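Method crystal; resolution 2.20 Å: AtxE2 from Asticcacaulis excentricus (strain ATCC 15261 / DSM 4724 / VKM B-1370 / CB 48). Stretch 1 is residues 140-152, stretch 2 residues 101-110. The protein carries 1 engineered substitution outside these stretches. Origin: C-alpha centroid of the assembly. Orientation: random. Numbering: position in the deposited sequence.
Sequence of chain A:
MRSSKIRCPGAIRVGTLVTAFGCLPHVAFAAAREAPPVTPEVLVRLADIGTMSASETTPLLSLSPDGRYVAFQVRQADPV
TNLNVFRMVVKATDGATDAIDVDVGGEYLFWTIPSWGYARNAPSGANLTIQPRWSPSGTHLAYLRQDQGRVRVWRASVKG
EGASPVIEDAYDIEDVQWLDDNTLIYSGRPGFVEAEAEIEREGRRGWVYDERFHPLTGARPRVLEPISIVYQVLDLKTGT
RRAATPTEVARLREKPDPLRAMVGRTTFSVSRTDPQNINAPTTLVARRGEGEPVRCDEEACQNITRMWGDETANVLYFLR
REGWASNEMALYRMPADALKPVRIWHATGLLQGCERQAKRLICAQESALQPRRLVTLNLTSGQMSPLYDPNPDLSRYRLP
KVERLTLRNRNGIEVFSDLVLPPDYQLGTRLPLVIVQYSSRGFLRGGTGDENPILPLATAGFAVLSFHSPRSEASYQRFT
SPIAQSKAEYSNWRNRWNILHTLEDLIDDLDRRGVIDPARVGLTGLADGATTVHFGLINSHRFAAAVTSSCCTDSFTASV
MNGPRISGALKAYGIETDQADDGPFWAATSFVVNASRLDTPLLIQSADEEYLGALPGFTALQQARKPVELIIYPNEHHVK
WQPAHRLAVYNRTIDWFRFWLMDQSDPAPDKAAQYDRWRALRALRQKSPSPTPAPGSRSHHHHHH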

ATOM      1  N   HIS A 140     -23.261  17.557  10.263  1.00 41.94           N
ATOM      2  CA  HIS A 140     -21.866  17.972  10.260  1.00 41.24           C
ATOM      3  C   HIS A 140     -20.957  16.757  10.225  1.00 43.77           C
ATOM      4  O   HIS A 140     -21.379  15.656  10.589  1.00 35.89           O
ATOM      5  CB  HIS A 140     -21.547  18.757  11.502  1.00 40.23           C
ATOM      6  CG  HIS A 140     -22.253  20.060  11.554  1.00 59.17           C
ATOM      7  ND1 HIS A 140     -23.549  20.188  12.017  1.00 61.06           N
ATOM      8  CD2 HIS A 140     -21.870  21.292  11.140  1.00 59.29           C
ATOM      9  CE1 HIS A 140     -23.918  21.452  11.911  1.00 65.00           C
ATOM     10  NE2 HIS A 140     -22.917  22.142  11.387  1.00 66.16           N
ATOM     11  N   LEU A 141     -19.742  16.983   9.743  1.00 34.53           N
ATOM     12  CA  LEU A 141     -18.705  16.034   9.733  1.00 32.68           C
ATOM     13  C   LEU A 141     -17.629  16.526  10.665  1.00 29.93           C
ATOM     14  O   LEU A 141     -17.401  17.712  10.775  1.00 32.99           O
ATOM     15  CB  LEU A 141     -18.147  15.905   8.319  1.00 34.84           C
ATOM     16  CG  LEU A 141     -19.041  15.444   7.185  1.00 34.40           C
ATOM     17  CD1 LEU A 141     -18.258  15.343   5.880  1.00 35.19           C
ATOM     18  CD2 LEU A 141     -19.594  14.080   7.514  1.00 34.56           C
ATOM     19  N   ALA A 142     -16.966  15.593  11.338  1.00 30.42           N
ATOM     20  CA  ALA A 142     -15.699  15.847  12.032  1.00 28.52           C
ATOM     21  C   ALA A 142     -14.644  14.873  11.470  1.00 31.64           C
ATOM     22  O   ALA A 142     -14.964  13.725  11.155  1.00 26.21           O
ATOM     23  CB  ALA A 142     -15.835  15.628  13.503  1.00 28.98           C
ATOM     24  N   TYR A 143     -13.404  15.348  11.342  1.00 32.56           N
ATOM     25  CA  TYR A 143     -12.350  14.579  10.680  1.00 30.20           C
ATOM     26  C   TYR A 143     -11.045  15.240  10.996  1.00 31.91           C
ATOM     27  O   TYR A 143     -11.001  16.424  11.383  1.00 30.00           O
ATOM     28  CB  TYR A 143     -12.567  14.523   9.171  1.00 32.30           C
ATOM     29  CG  TYR A 143     -12.684  15.880   8.511  1.00 35.70           C
ATOM     30  CD1 TYR A 143     -13.891  16.536   8.486  1.00 37.60           C
ATOM     31  CD2 TYR A 143     -11.582  16.526   7.923  1.00 37.93           C
ATOM     32  CE1 TYR A 143     -14.023  17.787   7.910  1.00 40.00           C
ATOM     33  CE2 TYR A 143     -11.709  17.802   7.366  1.00 37.16           C
ATOM     34  CZ  TYR A 143     -12.937  18.421   7.372  1.00 38.22           C
ATOM     35  OH  TYR A 143     -13.147  19.657   6.848  1.00 39.86           O
ATOM     36  N   LEU A 144      -9.970  14.474  10.874  1.00 28.10           N
ATOM     37  CA  LEU A 144      -8.618  14.997  11.045  1.00 27.25           C
ATOM     38  C   LEU A 144      -8.104  15.699   9.780  1.00 24.52           C
ATOM     39  O   LEU A 144      -8.437  15.305   8.670  1.00 25.05           O
ATOM     40  CB  LEU A 144      -7.651  13.853  11.362  1.00 27.56           C
ATOM     41  CG  LEU A 144      -8.039  12.969  12.550  1.00 26.96           C
ATOM     42  CD1 LEU A 144      -6.992  11.884  12.701  1.00 27.08           C
ATOM     43  CD2 LEU A 144      -8.160  13.798  13.801  1.00 26.53           C
ATOM     44  N   ARG A 145      -7.318  16.743   9.978  1.00 26.13           N
ATOM     45  CA  ARG A 145      -6.727  17.496   8.888  1.00 25.44           C
ATOM     46  C   ARG A 145      -5.549  18.256   9.390  1.00 24.42           C
ATOM     47  O   ARG A 145      -5.574  18.849  10.477  1.00 25.23           O
ATOM     48  CB  ARG A 145      -7.750  18.440   8.270  1.00 29.90           C
ATOM     49  CG  ARG A 145      -7.126  19.620   7.549  1.00 30.97           C
ATOM     50  CD  ARG A 145      -8.111  20.488   6.777  1.00 29.12           C
ATOM     51  NE  ARG A 145      -7.437  21.704   6.327  1.00 28.35           N
ATOM     52  CZ  ARG A 145      -7.944  22.596   5.465  1.00 30.19           C
ATOM     53  NH1 ARG A 145      -9.203  22.512   5.012  1.00 28.19           N
ATOM     54  NH2 ARG A 145      -7.173  23.615   5.104  1.00 27.75           N
ATOM     55  N   GLN A 146      -4.470  18.208   8.607  1.00 24.52           N
ATOM     56  CA  GLN A 146      -3.200  18.821   8.983  1.00 24.37           C
ATOM     57  C   GLN A 146      -2.951  20.175   8.274  1.00 24.74           C
ATOM     58  O   GLN A 146      -3.114  20.271   7.061  1.00 25.25           O
ATOM     59  CB  GLN A 146      -2.077  17.876   8.589  1.00 27.01           C
ATOM     60  CG  GLN A 146      -0.696  18.365   8.989  1.00 27.54           C
ATOM     61  CD  GLN A 146       0.404  17.328   8.694  1.00 29.66           C
ATOM     62  OE1 GLN A 146       0.315  16.169   9.092  1.00 30.32           O
ATOM     63  NE2 GLN A 146       1.447  17.755   8.014  1.00 27.98           N
ATOM     64  N   ASP A 147      -2.521  21.187   9.032  1.00 26.80           N
ATOM     65  CA  ASP A 147      -2.075  22.458   8.466  1.00 27.93           C
ATOM     66  C   ASP A 147      -0.933  22.954   9.308  1.00 27.78           C
ATOM     67  O   ASP A 147      -0.959  22.866  10.555  1.00 26.81           O
ATOM     68  CB  ASP A 147      -3.180  23.519   8.442  1.00 31.51           C
ATOM     69  CG  ASP A 147      -4.357  23.140   7.548  1.00 33.22           C
ATOM     70  OD1 ASP A 147      -5.322  22.498   8.036  1.00 30.30           O
ATOM     71  OD2 ASP A 147      -4.347  23.521   6.361  1.00 34.91           O
ATOM     72  N   GLN A 148       0.099  23.491   8.649  1.00 29.26           N
ATOM     73  CA  GLN A 148       1.318  23.921   9.359  1.00 35.78           C
ATOM     74  C   GLN A 148       1.893  22.841  10.259  1.00 33.75           C
ATOM     75  O   GLN A 148       2.356  23.112  11.380  1.00 33.13           O
ATOM     76  CB  GLN A 148       1.121  25.175  10.246  1.00 41.10           C
ATOM     77  CG  GLN A 148       1.266  26.497   9.545  1.00 50.76           C
ATOM     78  CD  GLN A 148       0.095  26.765   8.670  1.00 57.05           C
ATOM     79  OE1 GLN A 148      -1.060  26.673   9.114  1.00 66.75           O
ATOM     80  NE2 GLN A 148       0.364  27.091   7.401  1.00 58.95           N
ATOM     81  N   GLY A 149       1.907  21.620   9.771  1.00 33.90           N
ATOM     82  CA  GLY A 149       2.586  20.573  10.508  1.00 32.23           C
ATOM     83  C   GLY A 149       1.768  20.036  11.662  1.00 32.32           C
ATOM     84  O   GLY A 149       2.257  19.220  12.382  1.00 31.53           O
ATOM     85  N   ARG A 150       0.532  20.488  11.868  1.00 32.12           N
ATOM     86  CA  ARG A 150      -0.220  20.090  13.076  1.00 31.56           C
ATOM     87  C   ARG A 150      -1.546  19.491  12.663  1.00 27.28           C
ATOM     88  O   ARG A 150      -2.283  20.065  11.861  1.00 25.55           O
ATOM     89  CB  ARG A 150      -0.404  21.280  14.051  1.00 36.00           C
ATOM     90  CG  ARG A 150      -1.224  21.023  15.345  1.00 38.41           C
ATOM     91  CD  ARG A 150      -0.554  20.124  16.407  1.00 45.23           C
ATOM     92  NE  ARG A 150       0.832  20.528  16.685  1.00 55.66           N
ATOM     93  CZ  ARG A 150       1.162  21.592  17.418  1.00 67.00           C
ATOM     94  NH1 ARG A 150       0.221  22.367  17.976  1.00 66.61           N
ATOM     95  NH2 ARG A 150       2.434  21.888  17.593  1.00 67.82           N
ATOM     96  N   VAL A 151      -1.875  18.323  13.216  1.00 26.22           N
ATOM     97  CA  VAL A 151      -3.168  17.682  12.963  1.00 24.65           C
ATOM     98  C   VAL A 151      -4.246  18.161  13.968  1.00 26.21           C
ATOM     99  O   VAL A 151      -4.141  17.994  15.189  1.00 23.66           O
ATOM    100  CB  VAL A 151      -3.056  16.171  13.098  1.00 24.54           C
ATOM    101  CG1 VAL A 151      -4.389  15.521  12.785  1.00 26.88           C
ATOM    102  CG2 VAL A 151      -1.994  15.658  12.124  1.00 24.94           C
ATOM    103  N   ARG A 152      -5.289  18.706  13.410  1.00 26.84           N
ATOM    104  CA  ARG A 152      -6.412  19.232  14.198  1.00 29.43           C
ATOM    105  C   ARG A 152      -7.687  18.480  13.810  1.00 27.28           C
ATOM    106  O   ARG A 152      -7.730  17.812  12.769  1.00 28.93           O
ATOM    107  CB  ARG A 152      -6.623  20.680  13.822  1.00 26.65           C
ATOM    108  CG  ARG A 152      -5.435  21.582  14.136  1.00 29.73           C
ATOM    109  CD  ARG A 152      -5.720  23.050  13.750  1.00 27.97           C
ATOM    110  NE  ARG A 152      -4.547  23.866  14.007  1.00 27.93           N
ATOM    111  CZ  ARG A 152      -3.440  23.874  13.265  1.00 27.67           C
ATOM    112  NH1 ARG A 152      -3.301  23.120  12.183  1.00 27.14           N
ATOM    113  NH2 ARG A 152      -2.445  24.613  13.653  1.00 31.34           N
TER
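Stretch 2 (101-110) DVDVGGEYLF

The apolar contacts are few and lie in two places. L109, with chi1 and chi2 both t, sets its CD1 3.9 Å from CG2 of V151 and 4.4 Å from CB of L144, reaching both strands of the hairpin. Near the start of the hairpin, CD1 of L141 meets CG2 of V102 at 4.0 Å; both CA-to-CB bonds point toward the opposing stretch.

Stretch 2 (residues 101-110) packs along the β-hairpin of stretch 1, its strand 101-104 giving way to an extended, non-helical segment from G105 to F110; 606 Å² is buried, both sides summed. The strands 140-147 and 101-104 run in broadly the same direction, crossing at -32° with a closest axial approach of 9.7 Å, so side chains rather than backbones bridge the gap between them. Farther along, the backbones draw together, and the CA atoms of Q146 and E107 are 5.3 Å apart.

Between the two apolar patches the contact is polar. D103, pointing toward stretch 1, uses one oxygen twice: OD2 accepts from OH of Y143 at 2.6 Å, near the plane of the tyrosine ring, and from NH1 of R145 at 2.8 Å, the latter bond forming a salt bridge. R145 leaves its backbone sideways, but its extended side chain carries the guanidinium to stretch 2, where NH1 also donates to O of V104 at 3.2 Å. D147 secures the same group from within the hairpin, OD1 accepting from NE of R145 at 2.8 Å and OD2 from NH2 of R145 at 3.1 Å. The glycine backbone lies over one face of the guanidinium, with C of G105 3.3 Å from CZ of R145. A CB on G105 would clash with NH2 of R145, and one on G106 would be tight against CG of R145.

Beyond the glycines, N of E107 donates to O of Q146 at 2.8 Å, while CA of G106 makes a CA-H...O contact with the same oxygen at 3.4 Å. A water accepts from N of Q146 and donates to O of E107; another donates to OE1 of Q146 and accepts from N of F110. At the hairpin tip, OE1 of E107 accepts from NE2 of Q146 at 3.0 Å and from N of G149 at 2.9 Å. The carboxylate thus joins the Q146 side chain to the type I' turn from D147 to R150, in which Q148 and G149 both have positive phi.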

ATOM      1  N   ASP A 101     -18.282  19.567  -2.557  1.00 38.91           N
ATOM      2  CA  ASP A 101     -17.085  19.709  -1.721  1.00 40.18           C
ATOM      3  C   ASP A 101     -17.473  20.432  -0.464  1.00 39.66           C
ATOM      4  O   ASP A 101     -17.909  21.564  -0.533  1.00 44.68           O
ATOM      5  CB  ASP A 101     -16.027  20.499  -2.485  1.00 39.61           C
ATOM      6  CG  ASP A 101     -15.476  19.724  -3.700  1.00 43.61           C
ATOM      7  OD1 ASP A 101     -15.493  18.474  -3.697  1.00 46.09           O
ATOM      8  OD2 ASP A 101     -14.990  20.358  -4.676  1.00 46.88           O
ATOM      9  N   VAL A 102     -17.313  19.821   0.697  1.00 35.05           N
ATOM     10  CA  VAL A 102     -17.654  20.508   1.928  1.00 33.09           C
ATOM     11  C   VAL A 102     -16.446  21.074   2.672  1.00 33.28           C
ATOM     12  O   VAL A 102     -16.610  21.738   3.713  1.00 30.34           O
ATOM     13  CB  VAL A 102     -18.450  19.591   2.890  1.00 36.92           C
ATOM     14  CG1 VAL A 102     -19.700  19.076   2.217  1.00 38.05           C
ATOM     15  CG2 VAL A 102     -17.641  18.399   3.385  1.00 37.62           C
ATOM     16  N   ASP A 103     -15.239  20.749   2.206  1.00 31.43           N
ATOM     17  CA  ASP A 103     -13.992  21.366   2.681  1.00 31.65           C
ATOM     18  C   ASP A 103     -12.972  21.139   1.581  1.00 33.53           C
ATOM     19  O   ASP A 103     -13.091  20.167   0.826  1.00 29.73           O
ATOM     20  CB  ASP A 103     -13.470  20.721   3.979  1.00 33.93           C
ATOM     21  CG  ASP A 103     -12.230  21.454   4.550  1.00 34.41           C
ATOM     22  OD1 ASP A 103     -12.065  22.656   4.232  1.00 34.45           O
ATOM     23  OD2 ASP A 103     -11.424  20.847   5.330  1.00 35.03           O
ATOM     24  N   VAL A 104     -12.047  22.075   1.423  1.00 31.37           N
ATOM     25  CA  VAL A 104     -10.965  21.946   0.493  1.00 31.88           C
ATOM     26  C   VAL A 104      -9.745  22.399   1.261  1.00 31.27           C
ATOM     27  O   VAL A 104      -9.788  23.399   1.987  1.00 30.59           O
ATOM     28  CB  VAL A 104     -11.128  22.836  -0.735  1.00 36.82           C
ATOM     29  CG1 VAL A 104      -9.879  22.746  -1.642  1.00 38.98           C
ATOM     30  CG2 VAL A 104     -12.351  22.422  -1.546  1.00 34.17           C
ATOM     31  N   GLY A 105      -8.664  21.642   1.170  1.00 29.67           N
ATOM     32  CA  GLY A 105      -7.398  22.050   1.827  1.00 27.05           C
ATOM     33  C   GLY A 105      -6.806  21.029   2.784  1.00 28.96           C
ATOM     34  O   GLY A 105      -7.362  19.957   3.047  1.00 26.03           O
ATOM     35  N   GLY A 106      -5.639  21.378   3.292  1.00 28.88           N
ATOM     36  CA  GLY A 106      -4.893  20.543   4.181  1.00 28.71           C
ATOM     37  C   GLY A 106      -3.606  20.034   3.531  1.00 27.32           C
ATOM     38  O   GLY A 106      -3.474  20.016   2.306  1.00 22.03           O
ATOM     39  N   GLU A 107      -2.693  19.616   4.409  1.00 24.48           N
ATOM     40  CA  GLU A 107      -1.424  19.044   4.042  1.00 24.44           C
ATOM     41  C   GLU A 107      -1.504  17.507   4.005  1.00 27.04           C
ATOM     42  O   GLU A 107      -2.371  16.897   4.649  1.00 25.89           O
ATOM     43  CB  GLU A 107      -0.383  19.439   5.066  1.00 26.16           C
ATOM     44  CG  GLU A 107       0.084  20.881   4.994  1.00 29.72           C
ATOM     45  CD  GLU A 107       1.009  21.276   6.155  1.00 38.46           C
ATOM     46  OE1 GLU A 107       1.040  20.642   7.214  1.00 36.38           O
ATOM     47  OE2 GLU A 107       1.724  22.287   6.046  1.00 48.64           O
ATOM     48  N   TYR A 108      -0.543  16.889   3.316  1.00 26.42           N
ATOM     49  CA  TYR A 108      -0.447  15.447   3.222  1.00 24.48           C
ATOM     50  C   TYR A 108      -0.121  14.935   4.594  1.00 24.18           C
ATOM     51  O   TYR A 108       0.907  15.228   5.133  1.00 25.86           O
ATOM     52  CB  TYR A 108       0.603  15.060   2.199  1.00 24.11           C
ATOM     53  CG  TYR A 108       0.703  13.617   1.790  1.00 22.29           C
ATOM     54  CD1 TYR A 108       1.359  12.706   2.597  1.00 23.46           C
ATOM     55  CD2 TYR A 108       0.272  13.200   0.559  1.00 22.20           C
ATOM     56  CE1 TYR A 108       1.542  11.406   2.207  1.00 25.69           C
ATOM     57  CE2 TYR A 108       0.433  11.864   0.147  1.00 22.68           C
ATOM     58  CZ  TYR A 108       1.058  10.967   0.971  1.00 25.96           C
ATOM     59  OH  TYR A 108       1.249   9.628   0.639  1.00 26.93           O
ATOM     60  N   LEU A 109      -1.062  14.182   5.157  1.00 23.89           N
ATOM     61  CA  LEU A 109      -0.987  13.682   6.521  1.00 25.59           C
ATOM     62  C   LEU A 109      -0.481  12.232   6.510  1.00 22.92           C
ATOM     63  O   LEU A 109      -1.143  11.322   6.010  1.00 21.18           O
ATOM     64  CB  LEU A 109      -2.357  13.791   7.178  1.00 25.41           C
ATOM     65  CG  LEU A 109      -2.434  13.796   8.689  1.00 27.67           C
ATOM     66  CD1 LEU A 109      -3.867  13.968   9.142  1.00 29.76           C
ATOM     67  CD2 LEU A 109      -1.877  12.538   9.322  1.00 32.15           C
ATOM     68  N   PHE A 110       0.712  12.022   7.037  1.00 22.97           N
ATOM     69  CA  PHE A 110       1.320  10.718   6.949  1.00 24.49           C
ATOM     70  C   PHE A 110       0.630   9.698   7.871  1.00 24.83           C
ATOM     71  O   PHE A 110       0.299  10.010   8.998  1.00 24.93           O
ATOM     72  CB  PHE A 110       2.794  10.789   7.312  1.00 23.50           C
ATOM     73  CG  PHE A 110       3.624  11.471   6.275  1.00 23.14           C
ATOM     74  CD1 PHE A 110       3.753  10.944   5.009  1.00 24.41           C
ATOM     75  CD2 PHE A 110       4.292  12.668   6.575  1.00 26.62           C
ATOM     76  CE1 PHE A 110       4.497  11.583   4.014  1.00 23.14           C
ATOM     77  CE2 PHE A 110       5.040  13.317   5.599  1.00 26.80           C
ATOM     78  CZ  PHE A 110       5.124  12.767   4.313  1.00 25.69           C
TER
HETATM   79  O   HOH W   1      -8.668  25.802   4.096  1.00 39.18           O
HETATM   80  O   HOH W   2      -4.716  17.099   5.917  1.00 25.44           O
HETATM   81  O   HOH W   3       1.857  14.118   8.629  1.00 25.97           O